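PDB 1SNY: sniffer CG10964-PA from Drosophila melanogaster, which probably reduces carbonyl compounds with NADPH, as a member of the short-chain dehydrogenase/reductase family built on a Rossmann fold. Local coordinates for residues I139-A142 and K143-P147; G184-Y187 and A188-S192. One frame throughout, in Å; residues are numbered along the deposited sequence.

Contact 1 (I139-A142 and K143-P147)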
ATOM      1  N   ILE A 139      -0.005  -2.938  11.464  1.00 17.52           N
ATOM      2  CA  ILE A 139       1.407  -3.322  11.552  1.00 18.04           C
ATOM      3  C   ILE A 139       1.934  -3.059  12.961  1.00 19.38           C
ATOM      4  O   ILE A 139       2.614  -3.892  13.551  1.00 20.61           O
ATOM      5  CB  ILE A 139       2.288  -2.526  10.544  1.00 18.03           C
ATOM      6  CG1 ILE A 139       1.920  -2.905   9.102  1.00 16.28           C
ATOM      7  CG2 ILE A 139       3.768  -2.782  10.822  1.00 19.17           C
ATOM      8  CD1 ILE A 139       2.662  -2.093   8.042  1.00 16.57           C
HETATM    9  N   MSE A 140       1.615  -1.890  13.494  1.00 17.99           N
HETATM   10  CA  MSE A 140       2.081  -1.544  14.827  1.00 17.04           C
HETATM   11  C   MSE A 140       1.427  -2.363  15.930  1.00 16.61           C
HETATM   12  O   MSE A 140       2.078  -2.679  16.925  1.00 18.11           O
HETATM   13  CB  MSE A 140       1.899  -0.047  15.083  1.00 18.88           C
HETATM   14  CG  MSE A 140       2.738   0.837  14.157  1.00 22.54           C
HETATM   15 SE   MSE A 140       4.642   0.493  14.167  1.00 27.49          SE
HETATM   16  CE  MSE A 140       5.117   1.396  15.848  1.00 25.56           C
ATOM     17  N   LEU A 141       0.158  -2.726  15.765  1.00 16.57           N
ATOM     18  CA  LEU A 141      -0.500  -3.541  16.779  1.00 19.11           C
ATOM     19  C   LEU A 141       0.082  -4.951  16.710  1.00 20.02           C
ATOM     20  O   LEU A 141       0.269  -5.604  17.734  1.00 20.29           O
ATOM     21  CB  LEU A 141      -2.020  -3.584  16.565  1.00 19.37           C
ATOM     22  CG  LEU A 141      -2.805  -4.273  17.690  1.00 21.64           C
ATOM     23  CD1 LEU A 141      -2.382  -3.701  19.045  1.00 24.10           C
ATOM     24  CD2 LEU A 141      -4.297  -4.076  17.488  1.00 21.45           C
ATOM     25  N   ALA A 142       0.368  -5.420  15.495  1.00 21.28           N
ATOM     26  CA  ALA A 142       0.947  -6.747  15.330  1.00 21.64           C
ATOM     27  C   ALA A 142       2.264  -6.755  16.091  1.00 23.12           C
ATOM     28  O   ALA A 142       2.548  -7.674  16.856  1.00 22.51           O
ATOM     29  CB  ALA A 142       1.188  -7.047  13.845  1.00 22.94           C
ATOM     30  N   LYS A 143       3.052  -5.701  15.886  1.00 23.39           N
ATOM     31  CA  LYS A 143       4.347  -5.553  16.546  1.00 23.38           C
ATOM     32  C   LYS A 143       4.218  -5.664  18.062  1.00 21.87           C
ATOM     33  O   LYS A 143       4.945  -6.432  18.708  1.00 20.61           O
ATOM     34  CB  LYS A 143       4.975  -4.195  16.186  1.00 22.10           C
ATOM     35  CG  LYS A 143       6.252  -3.870  16.971  1.00 26.63           C
ATOM     36  CD  LYS A 143       6.733  -2.437  16.729  1.00 26.32           C
ATOM     37  CE  LYS A 143       7.960  -2.130  17.581  1.00 30.08           C
ATOM     38  NZ  LYS A 143       8.490  -0.754  17.360  1.00 28.98           N
ATOM     39  N   ALA A 144       3.286  -4.902  18.621  1.00 23.64           N
ATOM     40  CA  ALA A 144       3.067  -4.885  20.063  1.00 23.80           C
ATOM     41  C   ALA A 144       2.608  -6.224  20.626  1.00 24.32           C
ATOM     42  O   ALA A 144       3.033  -6.627  21.704  1.00 22.16           O
ATOM     43  CB  ALA A 144       2.054  -3.802  20.418  1.00 24.57           C
ATOM     44  N   CYS A 145       1.745  -6.914  19.893  1.00 22.82           N
ATOM     45  CA  CYS A 145       1.223  -8.200  20.335  1.00 23.70           C
ATOM     46  C   CYS A 145       2.166  -9.368  20.108  1.00 24.05           C
ATOM     47  O   CYS A 145       1.910 -10.468  20.593  1.00 25.48           O
ATOM     48  CB  CYS A 145      -0.098  -8.502  19.622  1.00 22.38           C
ATOM     49  SG  CYS A 145      -1.460  -7.404  20.040  1.00 24.36           S
ATOM     50  N   LEU A 146       3.256  -9.141  19.384  1.00 25.17           N
ATOM     51  CA  LEU A 146       4.188 -10.228  19.084  1.00 25.12           C
ATOM     52  C   LEU A 146       4.608 -11.072  20.294  1.00 23.89           C
ATOM     53  O   LEU A 146       4.581 -12.302  20.236  1.00 21.42           O
ATOM     54  CB  LEU A 146       5.425  -9.684  18.356  1.00 26.64           C
ATOM     55  CG  LEU A 146       5.956 -10.616  17.254  1.00 30.97           C
ATOM     56  CD1 LEU A 146       4.819 -10.997  16.300  1.00 30.18           C
ATOM     57  CD2 LEU A 146       7.064  -9.926  16.478  1.00 30.31           C
ATOM     58  N   PRO A 147       4.998 -10.428  21.408  1.00 24.80           N
ATOM     59  CA  PRO A 147       5.399 -11.224  22.574  1.00 25.40           C
ATOM     60  C   PRO A 147       4.290 -12.177  23.022  1.00 24.50           C
ATOM     61  O   PRO A 147       4.542 -13.356  23.300  1.00 27.74           O
ATOM     62  CB  PRO A 147       5.723 -10.157  23.621  1.00 25.90           C
ATOM     63  CG  PRO A 147       6.272  -9.037  22.777  1.00 25.33           C
ATOM     64  CD  PRO A 147       5.288  -8.998  21.623  1.00 25.62           C
TER
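I139 and K143 are joined by the first of three successive i-to-i+4 bonds of this turn, well inside helix 124-155, one of the long helices flanking the parallel sheet of this Rossmann fold. The amide N of K143 donates to I139 O at 3.0 Å with an N-H...O angle of 159°, while the I139 side chain turns from this turn to A199 of helix 187-207 and to L127 of the second subunit. At selenomethionine M140, the carbonyl O takes the amide N of A144 at 3.0 Å. Its bent side chain brings only the methyl CE near K143, 4.3 Å from CD, a loose apolar contact. K143 sets CG anti to its backbone N (chi1 173°) and runs fully extended from there, a path that carries NZ to a hydrogen bond with V122 O of the second subunit. L141 O accepts from C145 N at 2.9 Å. L141 and C145 also meet through their side chains: CD1 of L141 approaches C145 SG at 3.9 Å, the one apolar side-chain pair below 4 Å here. The same leucine packs on L106 of strand 105-108 and on Y87 and L90 of helix 87-98, so this side of the turn faces the core. Next, A142 sets its small CB against L106. Its carbonyl O has L146 CB at 3.8 Å, near where the regular pattern breaks: P147 has no N-H to give the preceding turn, the helix kinks, and L146 N makes a long i-to-i+3 hydrogen bond to K143 O (3.3 Å).

Contact 2 (G184-Y187 and A188-S192); sequences GGMY and AYRTS. With NAP (NADP nicotinamide-adenine-dinucleotide phosphate), chain B.
Two nitrogens of R190, NE and NH2, converge side-on upon a single carbonyl oxygen, G184 O, each at 3.1 Å. That oxygen lies near the guanidinium plane, and both donors come from one face of its carbonyl, NE well above the plane. NE also makes a weak bond to G185 O (3.0 Å). The reach follows from the torsions: CG is anti to the carbonyl carbon (chi1 -69°) and the chain stays extended to NE, passing CB of M186 at 3.9 Å from CG. G184 and G185 both have positive phi, which glycine takes easily, and both carbonyls meet the R190 side chain; NH1 goes on to L175 O. A leucine in place of R190 would probably leave G184 O and L175 O without these donors and weaken the tie between loop and helix. M186 stands at the N-cap position just before helix 187-207, its O taking R190 N at 2.9 Å almost along the C=O axis; one residue on, Y187 O accepts T191 N at 3.0 Å. The Y187 hydroxyl bonds D206 of the second subunit. Y189 OH is hydrogen-bonded to O2D of NADP at 2.7 Å, near the ring plane. With K193 four residues on, this is the YxxxK signature of short-chain dehydrogenases/reductases.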
ATOM      1  N   GLY A 184     -11.342   1.004 -10.907  1.00 27.50           N
ATOM      2  CA  GLY A 184     -10.577   2.180 -10.521  1.00 25.90           C
ATOM      3  C   GLY A 184     -11.046   2.949  -9.296  1.00 25.92           C
ATOM      4  O   GLY A 184     -11.754   2.414  -8.440  1.00 27.06           O
ATOM      5  N   GLY A 185     -10.628   4.210  -9.204  1.00 23.65           N
ATOM      6  CA  GLY A 185     -11.011   5.052  -8.077  1.00 24.10           C
ATOM      7  C   GLY A 185     -10.653   4.487  -6.706  1.00 25.34           C
ATOM      8  O   GLY A 185      -9.850   3.554  -6.597  1.00 23.25           O
HETATM    9  N   MSE A 186     -11.248   5.064  -5.659  1.00 25.97           N
HETATM   10  CA  MSE A 186     -11.023   4.626  -4.278  1.00 28.38           C
HETATM   11  C   MSE A 186      -9.529   4.559  -3.954  1.00 26.98           C
HETATM   12  O   MSE A 186      -9.046   3.551  -3.434  1.00 26.07           O
HETATM   13  CB  MSE A 186     -11.637   3.240  -4.069  1.00 33.13           C
HETATM   14  CG  MSE A 186     -13.093   3.128  -4.477  1.00 43.21           C
HETATM   15 SE   MSE A 186     -14.296   3.683  -3.077  1.00 56.58          SE
HETATM   16  CE  MSE A 186     -14.616   1.968  -2.274  1.00 50.16           C
ATOM     17  N   TYR A 187      -8.801   5.632  -4.250  1.00 23.75           N
ATOM     18  CA  TYR A 187      -7.365   5.644  -4.005  1.00 21.50           C
ATOM     19  C   TYR A 187      -6.923   5.390  -2.567  1.00 20.49           C
ATOM     20  O   TYR A 187      -6.094   4.523  -2.328  1.00 19.14           O
ATOM     21  CB  TYR A 187      -6.751   6.947  -4.520  1.00 21.25           C
ATOM     22  CG  TYR A 187      -6.787   7.025  -6.025  1.00 21.39           C
ATOM     23  CD1 TYR A 187      -7.930   7.455  -6.693  1.00 21.64           C
ATOM     24  CD2 TYR A 187      -5.703   6.592  -6.790  1.00 18.45           C
ATOM     25  CE1 TYR A 187      -8.001   7.444  -8.086  1.00 21.57           C
ATOM     26  CE2 TYR A 187      -5.765   6.575  -8.174  1.00 18.85           C
ATOM     27  CZ  TYR A 187      -6.917   6.997  -8.820  1.00 21.85           C
ATOM     28  OH  TYR A 187      -7.003   6.935 -10.199  1.00 20.76           O
ATOM     29  N   ALA A 188      -7.462   6.137  -1.609  1.00 19.49           N
ATOM     30  CA  ALA A 188      -7.069   5.939  -0.219  1.00 19.08           C
ATOM     31  C   ALA A 188      -7.348   4.511   0.250  1.00 18.80           C
ATOM     32  O   ALA A 188      -6.475   3.839   0.810  1.00 18.34           O
ATOM     33  CB  ALA A 188      -7.803   6.939   0.682  1.00 18.53           C
ATOM     34  N   TYR A 189      -8.565   4.044   0.003  1.00 19.24           N
ATOM     35  CA  TYR A 189      -8.955   2.715   0.439  1.00 18.24           C
ATOM     36  C   TYR A 189      -8.151   1.607  -0.233  1.00 18.81           C
ATOM     37  O   TYR A 189      -7.565   0.769   0.452  1.00 18.51           O
ATOM     38  CB  TYR A 189     -10.452   2.499   0.208  1.00 19.17           C
ATOM     39  CG  TYR A 189     -10.997   1.311   0.971  1.00 21.17           C
ATOM     40  CD1 TYR A 189     -11.067   1.328   2.371  1.00 23.20           C
ATOM     41  CD2 TYR A 189     -11.417   0.164   0.304  1.00 22.52           C
ATOM     42  CE1 TYR A 189     -11.544   0.232   3.085  1.00 23.22           C
ATOM     43  CE2 TYR A 189     -11.898  -0.943   1.007  1.00 23.12           C
ATOM     44  CZ  TYR A 189     -11.960  -0.902   2.395  1.00 25.57           C
ATOM     45  OH  TYR A 189     -12.440  -1.990   3.082  1.00 24.65           O
ATOM     46  N   ARG A 190      -8.098   1.615  -1.562  1.00 19.49           N
ATOM     47  CA  ARG A 190      -7.357   0.575  -2.277  1.00 18.48           C
ATOM     48  C   ARG A 190      -5.884   0.526  -1.901  1.00 18.07           C
ATOM     49  O   ARG A 190      -5.342  -0.545  -1.625  1.00 19.72           O
ATOM     50  CB  ARG A 190      -7.471   0.761  -3.787  1.00 19.25           C
ATOM     51  CG  ARG A 190      -8.851   0.490  -4.375  1.00 23.66           C
ATOM     52  CD  ARG A 190      -8.770   0.561  -5.896  1.00 24.17           C
ATOM     53  NE  ARG A 190     -10.070   0.536  -6.560  1.00 25.31           N
ATOM     54  CZ  ARG A 190     -10.791  -0.561  -6.764  1.00 28.52           C
ATOM     55  NH1 ARG A 190     -10.347  -1.740  -6.349  1.00 27.14           N
ATOM     56  NH2 ARG A 190     -11.952  -0.477  -7.406  1.00 28.62           N
ATOM     57  N   THR A 191      -5.220   1.677  -1.889  1.00 16.88           N
ATOM     58  CA  THR A 191      -3.809   1.661  -1.545  1.00 16.32           C
ATOM     59  C   THR A 191      -3.566   1.118  -0.145  1.00 15.13           C
ATOM     60  O   THR A 191      -2.588   0.402   0.089  1.00 13.51           O
ATOM     61  CB  THR A 191      -3.162   3.068  -1.651  1.00 18.14           C
ATOM     62  OG1 THR A 191      -3.862   3.991  -0.806  1.00 15.35           O
ATOM     63  CG2 THR A 191      -3.190   3.559  -3.087  1.00 17.19           C
ATOM     64  N   SER A 192      -4.440   1.464   0.801  1.00 14.23           N
ATOM     65  CA  SER A 192      -4.260   1.003   2.166  1.00 15.38           C
ATOM     66  C   SER A 192      -4.477  -0.482   2.345  1.00 13.74           C
ATOM     67  O   SER A 192      -3.804  -1.108   3.149  1.00 14.49           O
ATOM     68  CB  SER A 192      -5.189   1.761   3.139  1.00 15.36           C
ATOM     69  OG  SER A 192      -6.552   1.361   3.010  1.00 16.51           O
TER
HETATM   70  PA  NAP B 400     -17.619   0.055  10.044  1.00 34.06           P
HETATM   71  O1A NAP B 400     -17.388   1.387   9.645  1.00 36.40           O
HETATM   72  O2A NAP B 400     -18.969  -0.541  10.383  1.00 36.32           O
HETATM   73  O5B NAP B 400     -16.703  -0.292  11.309  1.00 35.73           O
HETATM   74  C5B NAP B 400     -15.330   0.177  11.346  1.00 35.49           C
HETATM   75  C4B NAP B 400     -14.935  -0.169  12.817  1.00 34.84           C
HETATM   76  O4B NAP B 400     -13.504   0.261  12.980  1.00 33.30           O
HETATM   77  C3B NAP B 400     -15.685   0.646  13.917  1.00 35.05           C
HETATM   78  O3B NAP B 400     -15.843  -0.230  15.045  1.00 35.69           O
HETATM   79  C2B NAP B 400     -14.754   1.814  14.164  1.00 34.43           C
HETATM   80  O2B NAP B 400     -14.912   2.506  15.396  1.00 35.80           O
HETATM   81  C1B NAP B 400     -13.361   1.154  14.057  1.00 32.59           C
HETATM   82  N9A NAP B 400     -12.361   2.189  13.853  1.00 30.85           N
HETATM   83  C8A NAP B 400     -12.141   3.081  12.823  1.00 31.11           C
HETATM   84  N7A NAP B 400     -11.110   3.894  13.021  1.00 27.18           N
HETATM   85  C5A NAP B 400     -10.632   3.501  14.262  1.00 28.11           C
HETATM   86  C6A NAP B 400      -9.552   3.997  15.015  1.00 27.78           C
HETATM   87  N6A NAP B 400      -8.711   5.008  14.677  1.00 29.95           N
HETATM   88  N1A NAP B 400      -9.306   3.384  16.258  1.00 29.72           N
HETATM   89  C2A NAP B 400     -10.109   2.327  16.719  1.00 28.49           C
HETATM   90  N3A NAP B 400     -11.183   1.824  15.998  1.00 27.91           N
HETATM   91  C4A NAP B 400     -11.403   2.443  14.777  1.00 28.80           C
HETATM   92  O3  NAP B 400     -17.030  -0.914   8.945  1.00 33.79           O
HETATM   93  PN  NAP B 400     -17.011  -2.481   8.782  1.00 35.82           P
HETATM   94  O1N NAP B 400     -17.755  -2.881   7.577  1.00 34.15           O
HETATM   95  O2N NAP B 400     -17.482  -3.044  10.077  1.00 33.07           O
HETATM   96  O5D NAP B 400     -15.476  -2.763   8.509  1.00 34.68           O
HETATM   97  C5D NAP B 400     -14.778  -3.822   9.251  1.00 34.55           C
HETATM   98  C4D NAP B 400     -13.506  -4.163   8.497  1.00 33.92           C
HETATM   99  O4D NAP B 400     -13.833  -4.916   7.301  1.00 33.91           O
HETATM  100  C3D NAP B 400     -12.663  -2.947   7.993  1.00 33.76           C
HETATM  101  O3D NAP B 400     -11.248  -3.193   8.175  1.00 33.50           O
HETATM  102  C2D NAP B 400     -13.083  -2.833   6.536  1.00 33.37           C
HETATM  103  O2D NAP B 400     -12.152  -2.142   5.733  1.00 31.55           O
HETATM  104  C1D NAP B 400     -13.231  -4.253   6.139  1.00 33.88           C
HETATM  105  N1N NAP B 400     -14.172  -4.560   5.039  1.00 33.27           N
HETATM  106  C2N NAP B 400     -15.579  -4.297   5.056  1.00 34.79           C
HETATM  107  C3N NAP B 400     -16.319  -4.657   3.919  1.00 35.43           C
HETATM  108  C7N NAP B 400     -17.831  -4.400   3.884  1.00 36.64           C
HETATM  109  O7N NAP B 400     -18.413  -4.737   2.869  1.00 36.09           O
HETATM  110  N7N NAP B 400     -18.448  -3.849   4.894  1.00 34.88           N
HETATM  111  C4N NAP B 400     -15.680  -5.282   2.753  1.00 36.38           C
HETATM  112  C5N NAP B 400     -14.284  -5.517   2.797  1.00 34.79           C
HETATM  113  C6N NAP B 400     -13.512  -5.161   3.934  1.00 35.24           C
HETATM  114  P2B NAP B 400     -15.892   3.811  15.575  1.00 38.77           P
HETATM  115  O1X NAP B 400     -17.308   3.247  15.722  1.00 35.96           O
HETATM  116  O2X NAP B 400     -15.347   4.404  16.831  1.00 35.62           O
HETATM  117  O3X NAP B 400     -15.753   4.662  14.321  1.00 35.63           O

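How the contacts relate
Contact 1 (139-147) and contact 2 (184-192) lie on helices 124-155 and 187-207, one after the other along the chain, with centres 25 Å apart and nearest atoms about 8 Å apart. They do not touch, yet the two helices pack together: A188 meets L127 and T130, and S192 O bonds T135. They stand differently to NADP. The side chain of L141 in contact 1 stays about 9 Å from it, although about 4 Å from that of the cofactor-binding L81, whereas contact 2 touches NADP through Y189, whose side chain is about 3 Å from that of K193, another cofactor-binding residue. Both contacts also reach the second subunit, consistent with the helical dimer interface common in this family.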